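Local coordinates for phospholipase C-beta (PLC-beta) (Sepia officinalis, PDB 3QR0), which is a phospholipase C-beta, a multidomain protein with PH, EF-hand-like, TIM-barrel (X and Y) and C2 domains and a calcium ion bound by X-domain residues, at residues I99-Q102 and D103-T107; L152-W155 and E156-Y159; I234-L238 and S239-G243; E512-S515 and A516-N519. One frame throughout, in Å; residues are numbered along the deposited sequence.

Contact 1 (I99-Q102 and D103-T107); sequences IPLQ and DKCVT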
loop_
_atom_site.group_PDB
_atom_site.type_symbol
_atom_site.label_atom_id
_atom_site.label_comp_id
_atom_site.label_asym_id
_atom_site.label_seq_id
_atom_site.Cartn_x
_atom_site.Cartn_y
_atom_site.Cartn_z
ATOM N N ILE A 99 -25.773 -23.124 19.572
ATOM C CA ILE A 99 -25.143 -22.485 18.421
ATOM C C ILE A 99 -23.920 -23.322 18.052
ATOM O O ILE A 99 -23.063 -23.551 18.904
ATOM C CB ILE A 99 -24.711 -21.045 18.737
ATOM C CG1 ILE A 99 -25.913 -20.227 19.226
ATOM C CG2 ILE A 99 -24.082 -20.392 17.504
ATOM C CD1 ILE A 99 -25.551 -18.872 19.775
ATOM N N PRO A 100 -23.846 -23.804 16.794
ATOM C CA PRO A 100 -22.720 -24.640 16.370
ATOM C C PRO A 100 -21.382 -23.967 16.625
ATOM O O PRO A 100 -21.257 -22.752 16.451
ATOM C CB PRO A 100 -22.952 -24.810 14.865
ATOM C CG PRO A 100 -24.409 -24.672 14.698
ATOM C CD PRO A 100 -24.845 -23.659 15.718
ATOM N N LEU A 101 -20.397 -24.759 17.028
ATOM C CA LEU A 101 -19.100 -24.235 17.429
ATOM C C LEU A 101 -18.532 -23.259 16.408
ATOM O O LEU A 101 -18.139 -22.155 16.765
ATOM C CB LEU A 101 -18.110 -25.378 17.673
ATOM C CG LEU A 101 -16.679 -24.967 18.038
ATOM C CD1 LEU A 101 -16.668 -23.955 19.179
ATOM C CD2 LEU A 101 -15.848 -26.197 18.391
ATOM N N GLN A 102 -18.508 -23.658 15.141
ATOM C CA GLN A 102 -17.844 -22.857 14.115
ATOM C C GLN A 102 -18.507 -21.496 13.865
ATOM O O GLN A 102 -17.821 -20.534 13.520
ATOM C CB GLN A 102 -17.717 -23.632 12.804
ATOM C CG GLN A 102 -16.765 -22.946 11.830
ATOM C CD GLN A 102 -16.161 -23.874 10.795
ATOM O OE1 GLN A 102 -16.448 -25.071 10.759
ATOM N NE2 GLN A 102 -15.312 -23.315 9.936
ATOM N N ASP A 103 -19.823 -21.419 14.057
ATOM C CA ASP A 103 -20.562 -20.154 13.947
ATOM C C ASP A 103 -20.106 -19.109 14.978
ATOM O O ASP A 103 -20.250 -17.904 14.749
ATOM C CB ASP A 103 -22.072 -20.400 14.101
ATOM C CG ASP A 103 -22.663 -21.225 12.960
ATOM O OD1 ASP A 103 -22.004 -21.387 11.910
ATOM O OD2 ASP A 103 -23.807 -21.699 13.114
ATOM N N LYS A 104 -19.558 -19.574 16.105
ATOM C CA LYS A 104 -19.052 -18.693 17.164
ATOM C C LYS A 104 -17.568 -18.325 17.034
ATOM O O LYS A 104 -17.080 -17.452 17.757
ATOM C CB LYS A 104 -19.273 -19.342 18.529
ATOM C CG LYS A 104 -20.730 -19.595 18.854
ATOM C CD LYS A 104 -20.929 -20.102 20.270
ATOM C CE LYS A 104 -20.515 -21.546 20.433
ATOM N NZ LYS A 104 -21.082 -22.116 21.684
ATOM N N CYS A 105 -16.855 -18.986 16.126
ATOM C CA CYS A 105 -15.406 -18.806 16.004
ATOM C C CYS A 105 -15.013 -17.551 15.231
ATOM O O CYS A 105 -15.640 -17.199 14.235
ATOM C CB CYS A 105 -14.764 -20.034 15.352
ATOM S SG CYS A 105 -14.730 -21.457 16.461
ATOM N N VAL A 106 -13.960 -16.893 15.718
ATOM C CA VAL A 106 -13.378 -15.728 15.080
ATOM C C VAL A 106 -11.868 -15.940 15.001
ATOM O O VAL A 106 -11.239 -16.298 15.995
ATOM C CB VAL A 106 -13.663 -14.436 15.874
ATOM C CG1 VAL A 106 -12.904 -13.244 15.265
ATOM C CG2 VAL A 106 -15.155 -14.162 15.914
ATOM N N THR A 107 -11.301 -15.718 13.817
ATOM C CA THR A 107 -9.868 -15.885 13.579
ATOM C C THR A 107 -9.299 -14.568 13.085
ATOM O O THR A 107 -9.842 -13.968 12.163
ATOM C CB THR A 107 -9.603 -16.958 12.506
ATOM O OG1 THR A 107 -10.170 -18.200 12.916
ATOM C CG2 THR A 107 -8.119 -17.148 12.272
#
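Lys104 folds back over Ile99, laying its CG 3.7 Å from Ile99 CG2 before a bend at chi3 (-75°) brings CE within 3.6 Å of Ile99 O. A lysine suits this buried place because its aliphatic shaft packs on apolar groups while its ammonium group reaches past them: NZ is hydrogen-bonded to the carbonyls of Gly91, Phe94 and Ser96. The backbone coils through one short, loosely bonded helical turn, each amide reaching three residues back. Lys104 N meets Leu101 O at 3.0 Å and Cys105 N meets Gln102 O at 3.2 Å, whereas the bond from Asp103 N to Pro100 O is weak. Pro100 has no amide hydrogen to give and fits at the entry to the turn, its ring carbon CD 3.4 Å from Asp103 OD2. Beside them Leu101 CD1 touches Cys105 SG at 4.2 Å; cysteine is small enough for this buried start of strand 105-110 in the PH-domain sheet. Gln102 NE2 adds weak bonds to Ala76 O and Ala79 O. A buried amine ringed by backbone carbonyl oxygens suggests that their dipoles contribute to stabilising its probable positive charge.

Contact 2 (L152-W155 and E156-Y159); sequences LGEW and EKLY
Gly153 O is gripped by two donors, Lys157 N at 3.0 Å and a water that gives it a hydrogen bond of 2.8 Å. The first is a rung of the alpha helix 151-165, in the EF-hand region of the protein, and Glu156 N to Leu152 O, Leu158 N to Glu154 O and Tyr159 N to Trp155 O repeat the same four-residue step. The water on Gly153 O also donates to Glu156 OE1 (2.7 Å), tying that carboxylate to the turn before it; glycine brings no side chain to this edge of the helix, and OE1 has a further bond to a glycerol molecule. Three residues apart, Glu154 and Lys157 lie side by side and point the same way. Their charged ends do not touch: a second water bridges them, donating to Glu154 OE2 and accepting from Lys157 NZ, while each charge has its direct salt bridge elsewhere, Glu154 with Lys149 and Lys157 with Asp66. Lysine suits the site because its chain is long and here fully extended from chi1 (175°) onward, which carries the amine clear of the helix. Trp155 and Leu158 supply apolar surface to the helix. The indole stacks on Phe218, meets Tyr222 edge-to-face and bonds through NE1 to Phe218 O, so three interactions with helix 215-225 fix its position. Leucine's branched end packs alongside: Leu158 CD2 lies obliquely by the indole, 3.7 Å from Trp155 CZ3.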
loop_
_atom_site.group_PDB
_atom_site.type_symbol
_atom_site.label_atom_id
_atom_site.label_comp_id
_atom_site.label_asym_id
_atom_site.label_seq_id
_atom_site.Cartn_x
_atom_site.Cartn_y
_atom_site.Cartn_z
ATOM N N LEU A 152 0.499 14.152 14.688
ATOM C CA LEU A 152 -0.355 14.463 15.850
ATOM C C LEU A 152 -1.389 13.359 16.089
ATOM O O LEU A 152 -1.677 13.008 17.232
ATOM C CB LEU A 152 -1.070 15.808 15.687
ATOM C CG LEU A 152 -1.836 16.315 16.916
ATOM C CD1 LEU A 152 -0.875 16.685 18.043
ATOM C CD2 LEU A 152 -2.715 17.514 16.552
ATOM N N GLY A 153 -1.947 12.822 15.007
ATOM C CA GLY A 153 -2.832 11.663 15.094
ATOM C C GLY A 153 -2.149 10.436 15.674
ATOM O O GLY A 153 -2.768 9.672 16.423
ATOM N N GLU A 154 -0.877 10.233 15.331
ATOM C CA GLU A 154 -0.108 9.124 15.895
ATOM C C GLU A 154 0.226 9.359 17.363
ATOM O O GLU A 154 0.340 8.408 18.136
ATOM C CB GLU A 154 1.174 8.866 15.100
ATOM C CG GLU A 154 0.941 8.232 13.732
ATOM C CD GLU A 154 0.447 6.780 13.801
ATOM O OE1 GLU A 154 0.445 6.165 14.892
ATOM O OE2 GLU A 154 0.044 6.256 12.743
ATOM N N TRP A 155 0.387 10.627 17.734
ATOM C CA TRP A 155 0.611 10.998 19.122
ATOM C C TRP A 155 -0.660 10.715 19.924
ATOM O O TRP A 155 -0.587 10.223 21.048
ATOM C CB TRP A 155 1.004 12.471 19.217
ATOM C CG TRP A 155 1.652 12.852 20.508
ATOM C CD1 TRP A 155 1.206 13.776 21.406
ATOM C CD2 TRP A 155 2.870 12.326 21.042
ATOM N NE1 TRP A 155 2.070 13.857 22.471
ATOM C CE2 TRP A 155 3.100 12.976 22.274
ATOM C CE3 TRP A 155 3.786 11.362 20.604
ATOM C CZ2 TRP A 155 4.209 12.699 23.073
ATOM C CZ3 TRP A 155 4.894 11.090 21.395
ATOM C CH2 TRP A 155 5.094 11.759 22.619
ATOM N N GLU A 156 -1.814 11.017 19.331
ATOM C CA GLU A 156 -3.108 10.722 19.943
ATOM C C GLU A 156 -3.354 9.208 20.081
ATOM O O GLU A 156 -3.934 8.763 21.068
ATOM C CB GLU A 156 -4.241 11.379 19.145
ATOM C CG GLU A 156 -5.598 11.325 19.831
ATOM C CD GLU A 156 -6.725 11.865 18.964
ATOM O OE1 GLU A 156 -6.747 11.580 17.747
ATOM O OE2 GLU A 156 -7.603 12.559 19.507
ATOM N N LYS A 157 -2.920 8.430 19.095
ATOM C CA LYS A 157 -2.959 6.963 19.183
ATOM C C LYS A 157 -2.192 6.450 20.406
ATOM O O LYS A 157 -2.699 5.616 21.167
ATOM C CB LYS A 157 -2.388 6.337 17.910
ATOM C CG LYS A 157 -2.266 4.823 17.951
ATOM C CD LYS A 157 -2.122 4.238 16.553
ATOM C CE LYS A 157 -1.775 2.755 16.608
ATOM N NZ LYS A 157 -1.772 2.133 15.251
ATOM N N LEU A 158 -0.977 6.959 20.591
ATOM C CA LEU A 158 -0.179 6.647 21.772
ATOM C C LEU A 158 -0.909 7.074 23.046
ATOM O O LEU A 158 -0.905 6.342 24.045
ATOM C CB LEU A 158 1.192 7.333 21.693
ATOM C CG LEU A 158 2.136 7.172 22.885
ATOM C CD1 LEU A 158 2.435 5.699 23.143
ATOM C CD2 LEU A 158 3.420 7.950 22.657
ATOM N N TYR A 159 -1.524 8.258 23.011
ATOM C CA TYR A 159 -2.301 8.759 24.146
ATOM C C TYR A 159 -3.425 7.789 24.511
ATOM O O TYR A 159 -3.640 7.491 25.688
ATOM C CB TYR A 159 -2.886 10.150 23.851
ATOM C CG TYR A 159 -3.797 10.671 24.940
ATOM C CD1 TYR A 159 -3.276 11.301 26.061
ATOM C CD2 TYR A 159 -5.180 10.516 24.856
ATOM C CE1 TYR A 159 -4.107 11.773 27.075
ATOM C CE2 TYR A 159 -6.024 10.987 25.866
ATOM C CZ TYR A 159 -5.477 11.613 26.969
ATOM O OH TYR A 159 -6.291 12.081 27.971
HETATM O O HOH W 1 -5.583 9.817 16.092
HETATM O O HOH W 2 0.035 3.342 13.692
#

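Contact 3 (I234-L238 and S239-G243); sequences IFKEL and SKNKG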
loop_
_atom_site.group_PDB
_atom_site.type_symbol
_atom_site.label_atom_id
_atom_site.label_comp_id
_atom_site.label_asym_id
_atom_site.label_seq_id
_atom_site.Cartn_x
_atom_site.Cartn_y
_atom_site.Cartn_z
ATOM N N ILE A 234 12.146 28.376 11.189
ATOM C CA ILE A 234 10.942 28.356 10.350
ATOM C C ILE A 234 9.913 29.382 10.839
ATOM O O ILE A 234 9.290 30.080 10.041
ATOM C CB ILE A 234 10.315 26.948 10.293
ATOM C CG1 ILE A 234 11.234 25.992 9.525
ATOM C CG2 ILE A 234 8.938 26.995 9.640
ATOM C CD1 ILE A 234 10.860 24.526 9.675
ATOM N N PHE A 235 9.753 29.478 12.155
ATOM C CA PHE A 235 8.870 30.477 12.750
ATOM C C PHE A 235 9.316 31.905 12.396
ATOM O O PHE A 235 8.494 32.742 12.024
ATOM C CB PHE A 235 8.816 30.290 14.267
ATOM C CG PHE A 235 7.821 31.174 14.946
ATOM C CD1 PHE A 235 6.459 30.925 14.823
ATOM C CD2 PHE A 235 8.238 32.258 15.709
ATOM C CE1 PHE A 235 5.532 31.741 15.452
ATOM C CE2 PHE A 235 7.314 33.073 16.338
ATOM C CZ PHE A 235 5.958 32.812 16.206
ATOM N N LYS A 236 10.616 32.166 12.501
ATOM C CA LYS A 236 11.191 33.462 12.126
ATOM C C LYS A 236 10.894 33.801 10.660
ATOM O O LYS A 236 10.515 34.927 10.335
ATOM C CB LYS A 236 12.705 33.451 12.368
ATOM C CG LYS A 236 13.418 34.763 12.051
ATOM C CD LYS A 236 14.881 34.705 12.471
ATOM C CE LYS A 236 15.593 36.030 12.239
ATOM N NZ LYS A 236 15.755 36.331 10.791
ATOM N N GLU A 237 11.069 32.807 9.793
ATOM C CA GLU A 237 10.780 32.917 8.362
ATOM C C GLU A 237 9.319 33.302 8.095
ATOM O O GLU A 237 9.054 34.285 7.397
ATOM C CB GLU A 237 11.117 31.581 7.677
ATOM C CG GLU A 237 10.858 31.496 6.165
ATOM C CD GLU A 237 11.008 30.068 5.623
ATOM O OE1 GLU A 237 10.460 29.130 6.230
ATOM O OE2 GLU A 237 11.661 29.880 4.578
ATOM N N LEU A 238 8.381 32.538 8.658
ATOM C CA LEU A 238 6.949 32.747 8.382
ATOM C C LEU A 238 6.372 33.994 9.050
ATOM O O LEU A 238 5.406 34.571 8.548
ATOM C CB LEU A 238 6.127 31.520 8.795
ATOM C CG LEU A 238 6.507 30.197 8.122
ATOM C CD1 LEU A 238 5.484 29.114 8.461
ATOM C CD2 LEU A 238 6.645 30.359 6.614
ATOM N N SER A 239 6.957 34.402 10.174
ATOM C CA SER A 239 6.527 35.611 10.879
ATOM C C SER A 239 7.198 36.879 10.343
ATOM O O SER A 239 6.918 37.978 10.826
ATOM C CB SER A 239 6.833 35.488 12.372
ATOM O OG SER A 239 8.231 35.425 12.608
ATOM N N LYS A 240 8.103 36.720 9.375
ATOM C CA LYS A 240 8.875 37.839 8.819
ATOM C C LYS A 240 9.698 38.540 9.911
ATOM O O LYS A 240 10.046 39.715 9.778
ATOM C CB LYS A 240 7.944 38.835 8.110
ATOM C CG LYS A 240 6.961 38.189 7.123
ATOM C CD LYS A 240 7.494 38.198 5.695
ATOM C CE LYS A 240 6.577 37.463 4.718
ATOM N NZ LYS A 240 7.063 36.086 4.400
ATOM N N ASN A 241 10.014 37.798 10.976
ATOM C CA ASN A 241 10.712 38.318 12.157
ATOM C C ASN A 241 9.974 39.463 12.878
ATOM O O ASN A 241 10.603 40.296 13.534
ATOM C CB ASN A 241 12.141 38.745 11.778
ATOM C CG ASN A 241 13.067 38.847 12.981
ATOM O OD1 ASN A 241 12.945 38.097 13.946
ATOM N ND2 ASN A 241 14.003 39.785 12.922
ATOM N N LYS A 242 8.644 39.485 12.781
ATOM C CA LYS A 242 7.839 40.593 13.322
ATOM C C LYS A 242 7.116 40.256 14.633
ATOM O O LYS A 242 6.353 41.074 15.150
ATOM C CB LYS A 242 6.813 41.050 12.283
ATOM C CG LYS A 242 7.431 41.591 11.002
ATOM C CD LYS A 242 6.439 42.452 10.224
ATOM C CE LYS A 242 7.000 42.866 8.871
ATOM N NZ LYS A 242 6.286 44.049 8.313
ATOM N N GLY A 243 7.368 39.068 15.174
ATOM C CA GLY A 243 6.693 38.602 16.383
ATOM C C GLY A 243 5.909 37.350 16.051
ATOM O O GLY A 243 6.406 36.480 15.340
#
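Phe235 begins the contact at its carbonyl, which takes two bonds from one residue: Ser239 N at 2.9 Å and Ser239 OG at 2.8 Å, arriving from opposite faces of the carbonyl plane. Serine suits the place because its hydroxyl, set between its own backbone N and carbonyl carbon (chi1 65°), turns straight back to the helix. The Phe235 ring packs on Ile245 and Leu302, and its CE2 lies 3.7 Å from Gly243 O, where the chain leaves on a positive phi that glycine readily accepts. Lys236 comes next. Its carbonyl receives Asn241 N at 3.0 Å, and its side chain crosses that of Asn241, Lys236 CE standing 3.8 Å from Asn241 OD1. Glu237, whose carboxylate bonds to Tyr745 OH, accepts Lys240 N at its carbonyl O at 3.3 Å. The bonds from Asn241 N to Lys236 O and from Lys240 N to Glu237 O, with the positive phi of Lys240 (59°), make a Schellman motif that ends helix 230-238. Leu238 turns the other way, into the apolar packing of Phe253, Met257 and Leu302. Lys240 and Asn241 are also the central pair of a type I' turn, and asparagine tolerates left-handed backbone angles well. Carbonyls that a helix end would otherwise strand are thus met by amides and a hydroxyl, so helix 230-238 is closed off by groups lying just beyond it in sequence.

Contact 4 (E512-S515 and A516-N519); sequences EEMS and ALVN
Ala516 N donates to Glu512 O at 2.9 Å, an alpha-helical bond that completes the single turn 512-515. Beyond it the spacing tightens to three residues: Leu517 N reaches Met514 O at 3.1 Å and Val518 N reaches Ser515 O at 3.0 Å. The last of these bonds closes a type I turn from Ser515 to Val518. Side chains fill in around this backbone. Leu517 CG sits 3.5 Å from Glu513 O, and its CD1 makes a looser apolar touch with Met514 SD at 4.3 Å, while Val518 CG2 lies 3.7 Å from Met514 O. Ala516 CB lies only 3.3 Å from Glu512 O, so a side chain as short as alanine's sits easily against the helix end. A second shell fixes the turn. Ser515 OG bonds to Met473 N, and Lys472 NZ to both Ser515 O and Val518 O, so the Ser515 carbonyl has a side-chain donor as well as a turn amide. Glu513 OE1 forms a salt bridge with Lys426 of helix 422-436. Methionine suits the buried centre because its flexible thioether, folded at chi2 and chi3 (-54° and -61°), follows uneven surfaces: Met514 packs against Leu428 and Ala429 of helix 422-436, Phe416 and Asn418 of strand 412-418, and Ile468 of strand 466-469, where Leu517 joins it.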
loop_
_atom_site.group_PDB
_atom_site.type_symbol
_atom_site.label_atom_id
_atom_site.label_comp_id
_atom_site.label_asym_id
_atom_site.label_seq_id
_atom_site.Cartn_x
_atom_site.Cartn_y
_atom_site.Cartn_z
ATOM N N GLU A 512 -13.270 -27.221 -23.706
ATOM C CA GLU A 512 -14.419 -26.363 -23.989
ATOM C C GLU A 512 -15.002 -25.722 -22.722
ATOM O O GLU A 512 -15.455 -24.581 -22.765
ATOM C CB GLU A 512 -15.499 -27.136 -24.761
ATOM C CG GLU A 512 -16.658 -26.260 -25.245
ATOM C CD GLU A 512 -17.305 -26.770 -26.527
ATOM O OE1 GLU A 512 -17.395 -28.003 -26.721
ATOM O OE2 GLU A 512 -17.730 -25.927 -27.346
ATOM N N GLU A 513 -14.968 -26.436 -21.596
ATOM C CA GLU A 513 -15.498 -25.900 -20.331
ATOM C C GLU A 513 -14.685 -24.715 -19.806
ATOM O O GLU A 513 -15.248 -23.806 -19.195
ATOM C CB GLU A 513 -15.569 -26.974 -19.239
ATOM C CG GLU A 513 -16.648 -28.029 -19.444
ATOM C CD GLU A 513 -16.200 -29.196 -20.306
ATOM O OE1 GLU A 513 -16.942 -30.202 -20.350
ATOM O OE2 GLU A 513 -15.120 -29.119 -20.939
ATOM N N MET A 514 -13.369 -24.736 -20.020
ATOM C CA MET A 514 -12.518 -23.607 -19.627
ATOM C C MET A 514 -12.632 -22.483 -20.643
ATOM O O MET A 514 -12.795 -21.326 -20.270
ATOM C CB MET A 514 -11.049 -24.022 -19.472
ATOM C CG MET A 514 -10.710 -24.642 -18.122
ATOM S SD MET A 514 -11.166 -23.617 -16.708
ATOM C CE MET A 514 -10.171 -22.155 -17.010
ATOM N N SER A 515 -12.545 -22.828 -21.922
ATOM C CA SER A 515 -12.751 -21.867 -23.003
ATOM C C SER A 515 -14.036 -21.053 -22.800
ATOM O O SER A 515 -14.030 -19.833 -22.971
ATOM C CB SER A 515 -12.788 -22.590 -24.348
ATOM O OG SER A 515 -12.771 -21.677 -25.428
ATOM N N ALA A 516 -15.116 -21.734 -22.404
ATOM C CA ALA A 516 -16.437 -21.116 -22.211
ATOM C C ALA A 516 -16.464 -19.980 -21.191
ATOM O O ALA A 516 -17.314 -19.099 -21.273
ATOM C CB ALA A 516 -17.470 -22.187 -21.814
ATOM N N LEU A 517 -15.545 -19.999 -20.231
ATOM C CA LEU A 517 -15.498 -18.964 -19.195
ATOM C C LEU A 517 -14.740 -17.700 -19.630
ATOM O O LEU A 517 -14.770 -16.693 -18.925
ATOM C CB LEU A 517 -14.863 -19.525 -17.923
ATOM C CG LEU A 517 -15.490 -20.807 -17.363
ATOM C CD1 LEU A 517 -14.725 -21.266 -16.145
ATOM C CD2 LEU A 517 -16.971 -20.613 -17.034
ATOM N N VAL A 518 -14.068 -17.754 -20.781
ATOM C CA VAL A 518 -13.250 -16.638 -21.260
ATOM C C VAL A 518 -14.069 -15.734 -22.170
ATOM O O VAL A 518 -14.830 -16.214 -23.010
ATOM C CB VAL A 518 -11.999 -17.141 -22.015
ATOM C CG1 VAL A 518 -11.123 -15.972 -22.446
ATOM C CG2 VAL A 518 -11.205 -18.113 -21.141
ATOM N N ASN A 519 -13.923 -14.426 -21.992
ATOM C CA ASN A 519 -14.625 -13.460 -22.841
ATOM C C ASN A 519 -13.797 -12.206 -23.111
ATOM O O ASN A 519 -13.217 -12.083 -24.185
ATOM C CB ASN A 519 -16.018 -13.117 -22.278
ATOM C CG ASN A 519 -16.047 -13.056 -20.760
ATOM O OD1 ASN A 519 -15.421 -12.194 -20.156
ATOM N ND2 ASN A 519 -16.786 -13.972 -20.139
#

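The four contacts are local, each within a single stretch of chain; they follow in series, and none touches another. Contact 1 belongs to the PH domain, contacts 2 and 3 to the EF-hand-like region, and contact 4 to the Y half of the TIM barrel. Contacts 2 and 3 have the nearest centres, about 28 Å apart, whereas those of contacts 3 and 4, on opposite sides of the chain's centre, are about 69 Å apart. Contact 1 is about 35 Å from contact 2 and 38 Å from contact 4, centre to centre. Contact 4 packs, through Met514, on strand 412-418, which carries Glu417; with Asn339, Glu368 and Asp370 this residue makes up the calcium site.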